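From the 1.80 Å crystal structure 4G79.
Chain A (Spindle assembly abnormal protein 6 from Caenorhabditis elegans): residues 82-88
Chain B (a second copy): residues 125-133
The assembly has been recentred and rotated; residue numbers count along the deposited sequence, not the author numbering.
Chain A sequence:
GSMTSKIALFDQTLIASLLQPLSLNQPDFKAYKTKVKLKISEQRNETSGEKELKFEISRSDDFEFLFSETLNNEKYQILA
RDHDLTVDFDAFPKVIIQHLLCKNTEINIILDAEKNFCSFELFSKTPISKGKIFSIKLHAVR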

# COMPACT_ATOMS: atom_id res chain seq x y z
N ASP A 82 9.97 2.14 -3.09
CA ASP A 82 9.60 1.28 -1.96
C ASP A 82 8.13 1.39 -1.56
O ASP A 82 7.55 0.39 -1.14
N HIS A 83 7.55 2.59 -1.68
CA HIS A 83 6.18 2.86 -1.24
C HIS A 83 5.19 3.16 -2.37
O HIS A 83 4.08 3.58 -2.05
N ASP A 84 5.53 2.89 -3.64
CA ASP A 84 4.65 3.09 -4.80
C ASP A 84 4.12 4.52 -4.94
O ASP A 84 3.00 4.73 -5.41
N LEU A 85 4.95 5.52 -4.58
CA LEU A 85 4.56 6.92 -4.72
C LEU A 85 4.56 7.30 -6.18
O LEU A 85 5.46 6.90 -6.92
N THR A 86 3.54 8.05 -6.62
CA THR A 86 3.46 8.40 -8.04
C THR A 86 3.77 9.87 -8.29
O THR A 86 3.69 10.32 -9.44
N VAL A 87 4.15 10.62 -7.24
CA VAL A 87 4.50 12.05 -7.38
C VAL A 87 6.02 12.18 -7.37
O VAL A 87 6.70 11.36 -6.77
N ASP A 88 6.54 13.20 -8.04
CA ASP A 88 7.99 13.45 -8.04
C ASP A 88 8.42 14.17 -6.77
O ASP A 88 7.59 14.59 -5.95
N LYS B 125 -5.94 4.02 -7.05
CA LYS B 125 -5.01 5.16 -7.03
C LYS B 125 -5.50 6.30 -6.20
O LYS B 125 -6.69 6.51 -6.02
N THR B 126 -4.54 6.96 -5.58
CA THR B 126 -4.75 8.16 -4.80
C THR B 126 -3.92 9.26 -5.49
O THR B 126 -3.11 8.95 -6.38
N PRO B 127 -4.01 10.54 -5.05
CA PRO B 127 -3.15 11.57 -5.65
C PRO B 127 -1.65 11.38 -5.34
O PRO B 127 -0.83 12.03 -5.96
N ILE B 128 -1.28 10.47 -4.41
CA ILE B 128 0.12 10.31 -3.99
C ILE B 128 0.69 8.98 -4.36
O ILE B 128 1.90 8.85 -4.47
N SER B 129 -0.15 7.97 -4.46
CA SER B 129 0.40 6.63 -4.67
C SER B 129 -0.48 5.74 -5.52
O SER B 129 -1.64 6.05 -5.80
N LYS B 130 0.09 4.59 -5.90
CA LYS B 130 -0.61 3.58 -6.73
C LYS B 130 -1.82 2.99 -6.00
O LYS B 130 -2.77 2.64 -6.68
N GLY B 131 -1.80 2.95 -4.66
CA GLY B 131 -2.91 2.43 -3.87
C GLY B 131 -3.20 0.96 -4.13
O GLY B 131 -4.37 0.57 -4.23
N LYS B 132 -2.16 0.11 -4.15
CA LYS B 132 -2.38 -1.34 -4.32
C LYS B 132 -3.27 -1.90 -3.22
O LYS B 132 -3.02 -1.63 -2.03
N ILE B 133 -4.32 -2.65 -3.59
CA ILE B 133 -5.20 -3.27 -2.60
C ILE B 133 -4.60 -4.63 -2.26
O ILE B 133 -4.29 -4.91 -1.09

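Two backbone hydrogen bonds set the distance at which the side chains of these two stretches must pack. Lys B130 N donates to Asp A84 O (3.0 Å) and Thr A86 N donates to Ile B128 O (2.8 Å), so that Leu A85 and Ser B129 face each other in a single beta bridge. Around this bridge, Asp A84, Ile B128 and Lys B130 have the most surface covered by the opposing stretch.

Asp A84 leaves the preceding helix with positive phi in a Schellman motif, and its CA-to-CB bond points toward chain B. With chi1 near -83° (m), its carboxylate lies beside the lysines of the other stretch. Asp A84 CG is 3.7 Å from Lys B130 CD, an approach to the aliphatic part of the lysine. The charged ends are farther apart: Asp A84 OD1 and Lys B130 NZ are separated by 4.5 Å, too far for a salt bridge, although their opposite charges still favour the arrangement. The firmer polar link runs through water 1, which donates to Asp A84 OD2 (2.8 Å) and accepts from Lys B132 N (2.9 Å). A short acidic side chain suits this place because it can accept a hydrogen bond from the water while the backbone carbonyl of the same residue serves the bridge.

Lys B130, m at chi1 and t at the remaining three angles, is fully extended. Its long methylene chain also covers Thr A86, with Lys B130 CG 3.6 Å from Thr A86 CG2. Thr A86, p at chi1, combines this methyl contact with a hydroxyl that collects two waters. Water 2 lies 2.6 Å from Thr A86 OG1 and donates to Thr B126 O at 2.8 Å; water 3 lies 3.1 Å from Thr A86 OG1 and donates to Pro B127 O, also at 3.1 Å.

Ile B128 is the centre of a small apolar cluster with Leu A85 and Val A87. Its CA-to-CB bond points away from chain A, yet with chi1 at -37° (m) and chi2 t its CG2 methyl meets Leu A85 CD2 at 4.1 Å and Val A87 CG2 at 4.2 Å. A branched beta carbon supplies this methyl close to the backbone. Leu A85 is m,t, and Val A87, m, points toward chain B, its CG1 reaching Pro B127 O at 3.3 Å.

Within chain B, Thr B126 OG1 accepts hydrogen bonds from Ile B128 N (3.1 Å) and Ser B129 N (3.0 Å), bracing the turn that presents Ile B128 O to Thr A86.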

# COMPACT_ATOMS: atom_id res chain seq x y z
CB ASP A 82 10.45 1.59 -0.71
CG ASP A 82 11.93 1.27 -0.79
OD1 ASP A 82 12.36 0.69 -1.82
OD2 ASP A 82 12.66 1.60 0.17
CB HIS A 83 6.19 4.03 -0.24
CG HIS A 83 6.91 3.67 1.00
ND1 HIS A 83 6.33 2.85 1.94
CD2 HIS A 83 8.20 3.90 1.34
CE1 HIS A 83 7.26 2.65 2.86
NE2 HIS A 83 8.40 3.26 2.55
CB ASP A 84 3.45 2.11 -4.74
CG ASP A 84 3.72 0.72 -5.27
OD1 ASP A 84 4.84 0.50 -5.82
OD2 ASP A 84 2.83 -0.16 -5.14
CB LEU A 85 5.49 7.84 -3.89
CG LEU A 85 5.62 7.52 -2.39
CD1 LEU A 85 6.57 8.52 -1.69
CD2 LEU A 85 4.23 7.53 -1.69
CB THR A 86 2.12 8.03 -8.61
OG1 THR A 86 1.11 8.70 -7.85
CG2 THR A 86 1.90 6.53 -8.62
CB VAL A 87 3.82 12.97 -6.31
CG1 VAL A 87 2.30 12.97 -6.49
CG2 VAL A 87 4.19 12.56 -4.88
CB ASP A 88 8.39 14.25 -9.31
CG ASP A 88 7.61 15.53 -9.52
OD1 ASP A 88 7.45 16.29 -8.56
OD2 ASP A 88 7.25 15.82 -10.68
CB LYS B 125 -4.64 5.67 -8.45
CG LYS B 125 -5.77 6.35 -9.22
CD LYS B 125 -5.23 7.16 -10.42
CE LYS B 125 -6.34 7.84 -11.20
NZ LYS B 125 -7.01 8.92 -10.42
CB THR B 126 -4.33 7.94 -3.32
OG1 THR B 126 -2.92 8.15 -3.22
CG2 THR B 126 -4.72 6.55 -2.76
CB PRO B 127 -3.66 12.87 -5.00
CG PRO B 127 -5.02 12.55 -4.50
CD PRO B 127 -4.92 11.12 -4.04
CB ILE B 128 0.25 10.46 -2.43
CG1 ILE B 128 -0.70 11.53 -1.85
CG2 ILE B 128 1.73 10.71 -2.01
CD1 ILE B 128 -0.68 11.75 -0.33
CB SER B 129 0.61 5.95 -3.32
OG SER B 129 -0.63 5.59 -2.76
CB LYS B 130 0.35 2.47 -7.14
CG LYS B 130 1.38 2.95 -8.15
CD LYS B 130 2.32 1.83 -8.54
CE LYS B 130 3.31 2.29 -9.58
NZ LYS B 130 4.01 1.14 -10.21
CB LYS B 132 -1.06 -2.13 -4.35
CG LYS B 132 -1.25 -3.58 -4.85
CD LYS B 132 -0.09 -4.49 -4.49
CE LYS B 132 0.88 -4.72 -5.61
NZ LYS B 132 1.93 -5.71 -5.22
CB ILE B 133 -6.66 -3.33 -3.12
CG1 ILE B 133 -7.16 -1.90 -3.48
CG2 ILE B 133 -7.56 -3.99 -2.05
CD1 ILE B 133 -8.56 -1.84 -4.11
O HOH W 1 0.62 0.64 -3.63
O HOH W 2 -1.35 7.94 -8.28
O HOH W 3 -0.06 11.34 -8.90